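Local coordinates for protein uncharacterized N-acetyltransferase D2E76_00625 (Mycobacteroides abscessus, PDB 6YCA) that probably transfers acetyl groups from acetyl coenzyme A as a GCN5-related N-acetyltransferase of the Eis kind, yet cannot modify aminoglycosides, at residues Ile150-Ser154 against Gln408-Gly412; Tyr230-Gln236 against Thr248-Leu254; Glu316-Ala320 against Lys352-Thr356. All coordinates share one frame. Residue numbers count along the deposited sequence, not the author numbering.

Contact 1 (Ile150-Ser154 against Gln408-Gly412); sequences IATSS and QPFAG
A strand running through Ile150-Ser154 is crossed by an extended but irregular segment, Gln408-Gly412, their touching parts lying 67° apart, so no ladder forms between them. The CA atoms of Thr152 and Pro409 come nearest, at 5.5 Å. Ala151 has a helical psi (-102/-29) within the strand, and both it and Thr152 face Thr308 of strand 299-312: a classic beta bulge. Thr152 points its CB toward the crossing segment in the p rotamer, which puts CG2 3.6 Å from Pro409 CB, while Thr152 CB lies 3.5 Å from Pro409 O. The C-gamma endo ring of Pro409 reaches back along the strand, its CG 3.6 Å from Ala151 O. Phe410, with chi1 t, carries its ring to the far end of the strand segment, where Ser154 CB meets the ring edge 3.9 Å from CE1; Pro284 also touches the ring. No hydrogen bond links the two segments directly. Instead Glu307 serves both, its OE1 accepting from Ala411 N and also bonded to Thr152 OG1, which bonds Thr308 OG1 as well. A late loop of the sterol carrier protein family region thus meets the GNAT sheet through van der Waals contact, with the carboxylate of Glu307 shared between the two segments.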
loop_
_atom_site.group_PDB
_atom_site.type_symbol
_atom_site.label_atom_id
_atom_site.label_comp_id
_atom_site.label_asym_id
_atom_site.label_seq_id
_atom_site.Cartn_x
_atom_site.Cartn_y
_atom_site.Cartn_z
ATOM N N ILE A 150 -14.040 -28.847 -12.763
ATOM C CA ILE A 150 -12.902 -28.022 -13.163
ATOM C C ILE A 150 -11.876 -28.921 -13.845
ATOM O O ILE A 150 -11.224 -29.738 -13.189
ATOM C CB ILE A 150 -12.290 -27.283 -11.973
ATOM C CG1 ILE A 150 -13.336 -26.387 -11.308
ATOM C CG2 ILE A 150 -11.113 -26.457 -12.440
ATOM C CD1 ILE A 150 -12.818 -25.653 -10.090
ATOM N N ALA A 151 -11.719 -28.769 -15.160
ATOM C CA ALA A 151 -10.861 -29.662 -15.931
ATOM C C ALA A 151 -9.504 -29.071 -16.282
ATOM O O ALA A 151 -8.541 -29.830 -16.439
ATOM C CB ALA A 151 -11.562 -30.100 -17.222
ATOM N N THR A 152 -9.397 -27.749 -16.427
ATOM C CA THR A 152 -8.115 -27.104 -16.673
ATOM C C THR A 152 -7.998 -25.869 -15.797
ATOM O O THR A 152 -9.001 -25.258 -15.422
ATOM C CB THR A 152 -7.937 -26.643 -18.131
ATOM O OG1 THR A 152 -8.637 -25.406 -18.333
ATOM C CG2 THR A 152 -8.445 -27.695 -19.112
ATOM N N SER A 153 -6.757 -25.488 -15.507
ATOM C CA SER A 153 -6.467 -24.260 -14.787
ATOM C C SER A 153 -5.416 -23.476 -15.560
ATOM O O SER A 153 -4.681 -24.026 -16.386
ATOM C CB SER A 153 -5.963 -24.532 -13.362
ATOM O OG SER A 153 -6.940 -25.209 -12.588
ATOM N N SER A 154 -5.366 -22.177 -15.287
ATOM C CA SER A 154 -4.437 -21.267 -15.937
ATOM C C SER A 154 -3.617 -20.527 -14.888
ATOM O O SER A 154 -4.037 -20.368 -13.737
ATOM C CB SER A 154 -5.188 -20.270 -16.827
ATOM O OG SER A 154 -5.918 -19.340 -16.047
ATOM N N GLN A 408 -0.129 -30.521 -18.696
ATOM C CA GLN A 408 -1.371 -30.084 -18.091
ATOM C C GLN A 408 -2.259 -29.453 -19.162
ATOM O O GLN A 408 -1.777 -28.665 -19.986
ATOM C CB GLN A 408 -1.091 -29.066 -16.991
ATOM C CG GLN A 408 -0.573 -29.690 -15.710
ATOM C CD GLN A 408 -1.653 -30.435 -14.958
ATOM O OE1 GLN A 408 -2.716 -29.883 -14.666
ATOM N NE2 GLN A 408 -1.393 -31.700 -14.649
ATOM N N PRO A 409 -3.549 -29.776 -19.178
ATOM C CA PRO A 409 -4.439 -29.201 -20.188
ATOM C C PRO A 409 -4.639 -27.718 -19.945
ATOM O O PRO A 409 -4.543 -27.226 -18.818
ATOM C CB PRO A 409 -5.745 -29.966 -19.972
ATOM C CG PRO A 409 -5.712 -30.317 -18.529
ATOM C CD PRO A 409 -4.275 -30.611 -18.211
ATOM N N PHE A 410 -4.935 -27.005 -21.025
ATOM C CA PHE A 410 -4.994 -25.554 -20.969
ATOM C C PHE A 410 -5.721 -25.048 -22.205
ATOM O O PHE A 410 -5.419 -25.478 -23.321
ATOM C CB PHE A 410 -3.569 -25.004 -20.931
ATOM C CG PHE A 410 -3.484 -23.535 -21.147
ATOM C CD1 PHE A 410 -3.896 -22.658 -20.166
ATOM C CD2 PHE A 410 -2.993 -23.028 -22.334
ATOM C CE1 PHE A 410 -3.823 -21.298 -20.361
ATOM C CE2 PHE A 410 -2.907 -21.669 -22.537
ATOM C CZ PHE A 410 -3.325 -20.800 -21.549
ATOM N N ALA A 411 -6.685 -24.155 -22.002
ATOM C CA ALA A 411 -7.428 -23.516 -23.085
ATOM C C ALA A 411 -7.009 -22.050 -23.129
ATOM O O ALA A 411 -7.500 -21.237 -22.344
ATOM C CB ALA A 411 -8.929 -23.646 -22.849
ATOM N N GLY A 412 -6.130 -21.694 -24.056
ATOM C CA GLY A 412 -5.656 -20.320 -24.096
ATOM C C GLY A 412 -6.689 -19.271 -24.472
ATOM O O GLY A 412 -6.334 -18.125 -24.768
#

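Contact 2 (Tyr230-Gln236 against Thr248-Leu254); sequences YVRYRPQ and TISVDDL
Two antiparallel strands of a beta hairpin with a long connection, Tyr230-Pro235 and Thr248-Leu254, run side by side; the axes of these short segments approach to 4.3 Å, with their N-to-C directions 148° apart. Arg234 and Ser250 form a hydrogen-bonded pair (Arg234 N to Ser250 O 2.8 Å, Ser250 N to Arg234 O 2.7 Å), flanked by Gln236 N to Thr248 O at 3.0 Å and Arg232 N to Asp253 O at 3.0 Å. Val231 pairs with Leu254 and Arg232 with Asp253, whereas across Asp252, with helical angles (-94/-19), the register shifts by one, as in a beta bulge, to Arg234 with Ser250 and Pro235 with Ile249.

One face is an interlocking apolar surface. Val231 CG2 fits between Val251 CG1 (3.7 Å) and Leu254 CG (4.2 Å); Tyr233, chi1 p, lays its CB on Val251 CG2 (3.7 Å) and its CD2 by Ile249 CD1 (3.7 Å). Leu265 and Leu269 of helix 259-270 pack over these bumps, and Val47 of a third subunit touches Ile249. Tyr233 OH bonds Arg44 of that subunit.

The other face is charged. Arg232 NH2 makes a salt bridge to Asp252 OD2 (3.2 Å) and its NH1 reaches Asp214, while Arg234 is held by Asp217. Tyr230 OH donates to Asp253 OD2 (2.8 Å), an oxygen also bridged to Arg202. The hairpin therefore turns an apolar face to helix and neighbouring subunit, and paired opposite charges the other way.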
loop_
_atom_site.group_PDB
_atom_site.type_symbol
_atom_site.label_atom_id
_atom_site.label_comp_id
_atom_site.label_asym_id
_atom_site.label_seq_id
_atom_site.Cartn_x
_atom_site.Cartn_y
_atom_site.Cartn_z
ATOM N N TYR A 230 2.795 -17.206 -32.906
ATOM C CA TYR A 230 2.825 -15.753 -32.772
ATOM C C TYR A 230 2.706 -15.367 -31.302
ATOM O O TYR A 230 2.447 -16.205 -30.433
ATOM C CB TYR A 230 1.724 -15.070 -33.606
ATOM C CG TYR A 230 0.313 -15.309 -33.109
ATOM C CD1 TYR A 230 -0.231 -14.525 -32.099
ATOM C CD2 TYR A 230 -0.488 -16.299 -33.666
ATOM C CE1 TYR A 230 -1.519 -14.734 -31.640
ATOM C CE2 TYR A 230 -1.786 -16.513 -33.217
ATOM C CZ TYR A 230 -2.296 -15.726 -32.203
ATOM O OH TYR A 230 -3.582 -15.922 -31.743
ATOM N N VAL A 231 2.883 -14.073 -31.032
ATOM C CA VAL A 231 2.738 -13.542 -29.680
ATOM C C VAL A 231 2.247 -12.100 -29.762
ATOM O O VAL A 231 2.774 -11.299 -30.538
ATOM C CB VAL A 231 4.042 -13.650 -28.858
ATOM C CG1 VAL A 231 5.184 -12.946 -29.555
ATOM C CG2 VAL A 231 3.841 -13.086 -27.471
ATOM N N ARG A 232 1.217 -11.786 -28.976
ATOM C CA ARG A 232 0.672 -10.440 -28.840
ATOM C C ARG A 232 1.034 -9.893 -27.467
ATOM O O ARG A 232 0.882 -10.592 -26.461
ATOM C CB ARG A 232 -0.850 -10.463 -28.947
ATOM C CG ARG A 232 -1.424 -10.492 -30.333
ATOM C CD ARG A 232 -2.922 -10.697 -30.216
ATOM N NE ARG A 232 -3.535 -9.706 -29.334
ATOM C CZ ARG A 232 -4.389 -8.771 -29.733
ATOM N NH1 ARG A 232 -4.763 -8.709 -31.005
ATOM N NH2 ARG A 232 -4.892 -7.917 -28.852
ATOM N N TYR A 233 1.506 -8.650 -27.423
ATOM C CA TYR A 233 1.828 -8.018 -26.150
ATOM C C TYR A 233 1.554 -6.521 -26.213
ATOM O O TYR A 233 1.654 -5.899 -27.273
ATOM C CB TYR A 233 3.263 -8.311 -25.686
ATOM C CG TYR A 233 4.348 -7.959 -26.680
ATOM C CD1 TYR A 233 4.742 -8.865 -27.659
ATOM C CD2 TYR A 233 4.982 -6.726 -26.636
ATOM C CE1 TYR A 233 5.743 -8.549 -28.566
ATOM C CE2 TYR A 233 5.980 -6.401 -27.535
ATOM C CZ TYR A 233 6.356 -7.313 -28.499
ATOM O OH TYR A 233 7.347 -6.985 -29.395
ATOM N N ARG A 234 1.219 -5.949 -25.055
ATOM C CA ARG A 234 0.825 -4.553 -24.951
ATOM C C ARG A 234 1.563 -3.868 -23.807
ATOM O O ARG A 234 1.679 -4.435 -22.714
ATOM C CB ARG A 234 -0.685 -4.477 -24.683
ATOM C CG ARG A 234 -1.364 -3.230 -25.222
ATOM C CD ARG A 234 -2.881 -3.344 -25.109
ATOM N NE ARG A 234 -3.396 -4.368 -26.019
ATOM C CZ ARG A 234 -4.672 -4.494 -26.376
ATOM N NH1 ARG A 234 -5.033 -5.458 -27.209
ATOM N NH2 ARG A 234 -5.588 -3.655 -25.908
ATOM N N PRO A 235 2.049 -2.645 -24.017
ATOM C CA PRO A 235 2.656 -1.893 -22.912
ATOM C C PRO A 235 1.577 -1.395 -21.961
ATOM O O PRO A 235 0.451 -1.087 -22.367
ATOM C CB PRO A 235 3.363 -0.731 -23.619
ATOM C CG PRO A 235 2.585 -0.531 -24.871
ATOM C CD PRO A 235 2.113 -1.906 -25.292
ATOM N N GLN A 236 1.932 -1.306 -20.678
ATOM C CA GLN A 236 0.963 -0.909 -19.662
ATOM C C GLN A 236 0.863 0.594 -19.434
ATOM O O GLN A 236 0.153 1.292 -20.166
ATOM C CB GLN A 236 1.246 -1.641 -18.350
ATOM C CG GLN A 236 1.121 -3.145 -18.462
ATOM C CD GLN A 236 -0.302 -3.577 -18.742
ATOM O OE1 GLN A 236 -0.652 -3.934 -19.869
ATOM N NE2 GLN A 236 -1.136 -3.546 -17.710
ATOM N N THR A 248 6.367 -2.329 -17.729
ATOM C CA THR A 248 5.741 -3.636 -17.877
ATOM C C THR A 248 5.001 -3.747 -19.207
ATOM O O THR A 248 4.337 -2.802 -19.643
ATOM C CB THR A 248 4.732 -3.861 -16.739
ATOM O OG1 THR A 248 5.380 -3.680 -15.475
ATOM C CG2 THR A 248 4.130 -5.255 -16.810
ATOM N N ILE A 249 5.123 -4.911 -19.846
ATOM C CA ILE A 249 4.279 -5.293 -20.973
ATOM C C ILE A 249 3.413 -6.473 -20.547
ATOM O O ILE A 249 3.753 -7.234 -19.636
ATOM C CB ILE A 249 5.063 -5.628 -22.262
ATOM C CG1 ILE A 249 5.895 -6.896 -22.074
ATOM C CG2 ILE A 249 5.927 -4.453 -22.696
ATOM C CD1 ILE A 249 6.583 -7.354 -23.330
ATOM N N SER A 250 2.295 -6.642 -21.243
ATOM C CA SER A 250 1.333 -7.694 -20.942
ATOM C C SER A 250 1.103 -8.532 -22.190
ATOM O O SER A 250 0.680 -8.007 -23.226
ATOM C CB SER A 250 0.014 -7.087 -20.471
ATOM O OG SER A 250 -0.893 -8.105 -20.102
ATOM N N VAL A 251 1.360 -9.831 -22.085
ATOM C CA VAL A 251 1.173 -10.771 -23.184
ATOM C C VAL A 251 -0.199 -11.413 -23.005
ATOM O O VAL A 251 -0.425 -12.156 -22.043
ATOM C CB VAL A 251 2.286 -11.828 -23.211
ATOM C CG1 VAL A 251 2.025 -12.851 -24.295
ATOM C CG2 VAL A 251 3.635 -11.181 -23.404
ATOM N N ASP A 252 -1.124 -11.126 -23.924
ATOM C CA ASP A 252 -2.470 -11.683 -23.836
ATOM C C ASP A 252 -2.659 -12.973 -24.629
ATOM O O ASP A 252 -3.605 -13.717 -24.347
ATOM C CB ASP A 252 -3.526 -10.647 -24.242
ATOM C CG ASP A 252 -3.249 -10.032 -25.589
ATOM O OD1 ASP A 252 -2.168 -10.305 -26.143
ATOM O OD2 ASP A 252 -4.108 -9.279 -26.096
ATOM N N ASP A 253 -1.790 -13.267 -25.594
ATOM C CA ASP A 253 -1.940 -14.486 -26.384
ATOM C C ASP A 253 -0.561 -14.949 -26.834
ATOM O O ASP A 253 0.188 -14.179 -27.444
ATOM C CB ASP A 253 -2.845 -14.245 -27.596
ATOM C CG ASP A 253 -3.682 -15.465 -27.958
ATOM O OD1 ASP A 253 -3.759 -16.410 -27.142
ATOM O OD2 ASP A 253 -4.259 -15.481 -29.065
ATOM N N LEU A 254 -0.221 -16.196 -26.512
ATOM C CA LEU A 254 1.017 -16.822 -26.968
ATOM C C LEU A 254 0.625 -18.175 -27.551
ATOM O O LEU A 254 0.352 -19.124 -26.811
ATOM C CB LEU A 254 1.996 -16.986 -25.814
ATOM C CG LEU A 254 3.493 -17.079 -26.114
ATOM C CD1 LEU A 254 4.271 -17.118 -24.809
ATOM C CD2 LEU A 254 3.837 -18.279 -26.972
#

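Contact 3 (Glu316-Ala320 against Lys352-Thr356); sequences EAALA and KVRRT
In the sterol carrier protein-like domain, an alpha/beta arrangement, the short helix 315-321 packs beside the outermost strand 353-356 of a five-stranded sheet, and the contact illustrates how a few side chains can join helix to sheet edge. The axes of Glu316-Ala320 and Val353-Thr356 lie 8.4 Å apart at 144°, running roughly antiparallel, with Ala320 and Val353 nearest (CA to CA 5.6 Å). The helix keeps its i to i+4 bond, Ala320 N to Glu316 O, at 3.0 Å.

Val353, in the t rotamer, points toward the helix and fills the angle between Leu319 and Ala320. Its CG1 lies 4.0 Å from Leu319 CB, its CG2 is 3.8 Å from Leu319 O, and its CB is 4.1 Å from Ala320 CB. Leu319, m,t, turns toward the sheet, where it also touches Val348 of the neighbouring strand 344-348.

One turn earlier in the helix, Glu316 extends fully, t,t, with chi3 near 16°, passing Val353 CG1 and carrying its carboxylate over the strand: OE2 stands 3.9 Å from Arg354 CA. Arg355 leaves the strand sideways with chi1 m, then stretches through t,t before chi4 turns to -101°, which brings the edge of its guanidinium to the acid. Its NH2 also bonds the carbonyl of His341, and its side chain touches Phe346, so the arginine joins helix, sheet and a loop. The salt bridge runs from Arg355 NE to Glu316 OE1, a hydrogen bond of 2.8 Å with an N-H...O angle of 145°.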
loop_
_atom_site.group_PDB
_atom_site.type_symbol
_atom_site.label_atom_id
_atom_site.label_comp_id
_atom_site.label_asym_id
_atom_site.label_seq_id
_atom_site.Cartn_x
_atom_site.Cartn_y
_atom_site.Cartn_z
ATOM N N GLU A 316 -19.553 -42.131 -22.543
ATOM C CA GLU A 316 -18.924 -43.230 -23.271
ATOM C C GLU A 316 -18.161 -42.721 -24.489
ATOM O O GLU A 316 -17.008 -43.104 -24.721
ATOM C CB GLU A 316 -19.962 -44.280 -23.669
ATOM C CG GLU A 316 -19.372 -45.446 -24.460
ATOM C CD GLU A 316 -20.368 -46.564 -24.719
ATOM O OE1 GLU A 316 -21.583 -46.331 -24.555
ATOM O OE2 GLU A 316 -19.935 -47.674 -25.107
ATOM N N ALA A 317 -18.786 -41.842 -25.274
ATOM C CA ALA A 317 -18.122 -41.318 -26.462
ATOM C C ALA A 317 -16.925 -40.447 -26.105
ATOM O O ALA A 317 -15.935 -40.425 -26.845
ATOM C CB ALA A 317 -19.118 -40.556 -27.330
ATOM N N ALA A 318 -16.991 -39.725 -24.985
ATOM C CA ALA A 318 -15.847 -38.931 -24.552
ATOM C C ALA A 318 -14.678 -39.832 -24.172
ATOM O O ALA A 318 -13.540 -39.608 -24.607
ATOM C CB ALA A 318 -16.244 -38.029 -23.383
ATOM N N LEU A 319 -14.946 -40.868 -23.372
ATOM C CA LEU A 319 -13.892 -41.793 -22.967
ATOM C C LEU A 319 -13.273 -42.501 -24.162
ATOM O O LEU A 319 -12.097 -42.878 -24.120
ATOM C CB LEU A 319 -14.455 -42.816 -21.982
ATOM C CG LEU A 319 -14.913 -42.250 -20.641
ATOM C CD1 LEU A 319 -15.613 -43.325 -19.822
ATOM C CD2 LEU A 319 -13.730 -41.665 -19.890
ATOM N N ALA A 320 -14.044 -42.697 -25.230
ATOM C CA ALA A 320 -13.518 -43.384 -26.398
ATOM C C ALA A 320 -12.698 -42.458 -27.283
ATOM O O ALA A 320 -11.815 -42.926 -28.008
ATOM C CB ALA A 320 -14.661 -44.004 -27.201
ATOM N N LYS A 352 -10.257 -50.596 -26.426
ATOM C CA LYS A 352 -11.702 -50.527 -26.591
ATOM C C LYS A 352 -12.309 -49.903 -25.343
ATOM O O LYS A 352 -11.794 -50.068 -24.235
ATOM C CB LYS A 352 -12.305 -51.913 -26.867
ATOM C CG LYS A 352 -13.812 -51.926 -27.164
ATOM C CD LYS A 352 -14.298 -53.329 -27.556
ATOM C CE LYS A 352 -15.772 -53.335 -27.972
ATOM N NZ LYS A 352 -16.243 -54.685 -28.426
ATOM N N VAL A 353 -13.396 -49.165 -25.549
ATOM C CA VAL A 353 -14.198 -48.595 -24.474
ATOM C C VAL A 353 -15.628 -49.064 -24.677
ATOM O O VAL A 353 -16.267 -48.711 -25.677
ATOM C CB VAL A 353 -14.131 -47.063 -24.472
ATOM C CG1 VAL A 353 -15.122 -46.499 -23.472
ATOM C CG2 VAL A 353 -12.720 -46.596 -24.157
ATOM N N ARG A 354 -16.137 -49.838 -23.724
ATOM C CA ARG A 354 -17.457 -50.438 -23.834
ATOM C C ARG A 354 -18.182 -50.318 -22.504
ATOM O O ARG A 354 -17.565 -50.184 -21.444
ATOM C CB ARG A 354 -17.378 -51.926 -24.215
ATOM C CG ARG A 354 -16.672 -52.780 -23.161
ATOM C CD ARG A 354 -16.487 -54.226 -23.604
ATOM N NE ARG A 354 -17.710 -55.013 -23.439
ATOM C CZ ARG A 354 -17.986 -55.750 -22.364
ATOM N NH1 ARG A 354 -17.116 -55.818 -21.362
ATOM N NH2 ARG A 354 -19.126 -56.430 -22.289
ATOM N N ARG A 355 -19.507 -50.377 -22.577
ATOM C CA ARG A 355 -20.323 -50.475 -21.379
ATOM C C ARG A 355 -20.214 -51.891 -20.840
ATOM O O ARG A 355 -20.189 -52.861 -21.603
ATOM C CB ARG A 355 -21.777 -50.156 -21.718
ATOM C CG ARG A 355 -21.984 -48.691 -22.004
ATOM C CD ARG A 355 -23.371 -48.384 -22.518
ATOM N NE ARG A 355 -23.551 -46.941 -22.639
ATOM C CZ ARG A 355 -24.203 -46.189 -21.758
ATOM N NH1 ARG A 355 -24.758 -46.746 -20.688
ATOM N NH2 ARG A 355 -24.303 -44.880 -21.954
ATOM N N THR A 356 -20.135 -52.009 -19.518
ATOM C CA THR A 356 -19.889 -53.299 -18.897
ATOM C C THR A 356 -20.776 -53.454 -17.677
ATOM O O THR A 356 -21.262 -52.477 -17.103
ATOM C CB THR A 356 -18.423 -53.433 -18.469
ATOM O OG1 THR A 356 -17.587 -52.767 -19.421
ATOM C CG2 THR A 356 -18.015 -54.895 -18.393
#

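Along the chain, contact 1 opens first and closes last, at residues 408-412; contacts 2 and 3 both fall within the span it closes, contact 2 coming to completion before contact 3 begins. Contacts 1 and 2 reach the same mixed sheet, which unites the two GNAT regions. Their centres are about 20 Å apart, and they touch where Gly412 O lies 3.9 Å from Asp253 OD1. Contact 3 belongs to the separate five-stranded sheet, with its centre about 23 Å from that of contact 1 and about 41 Å from that of contact 2, across the chain's centre. Contact 1 thus brings the end of the chain back to the shared sheet, joining a three-part architecture.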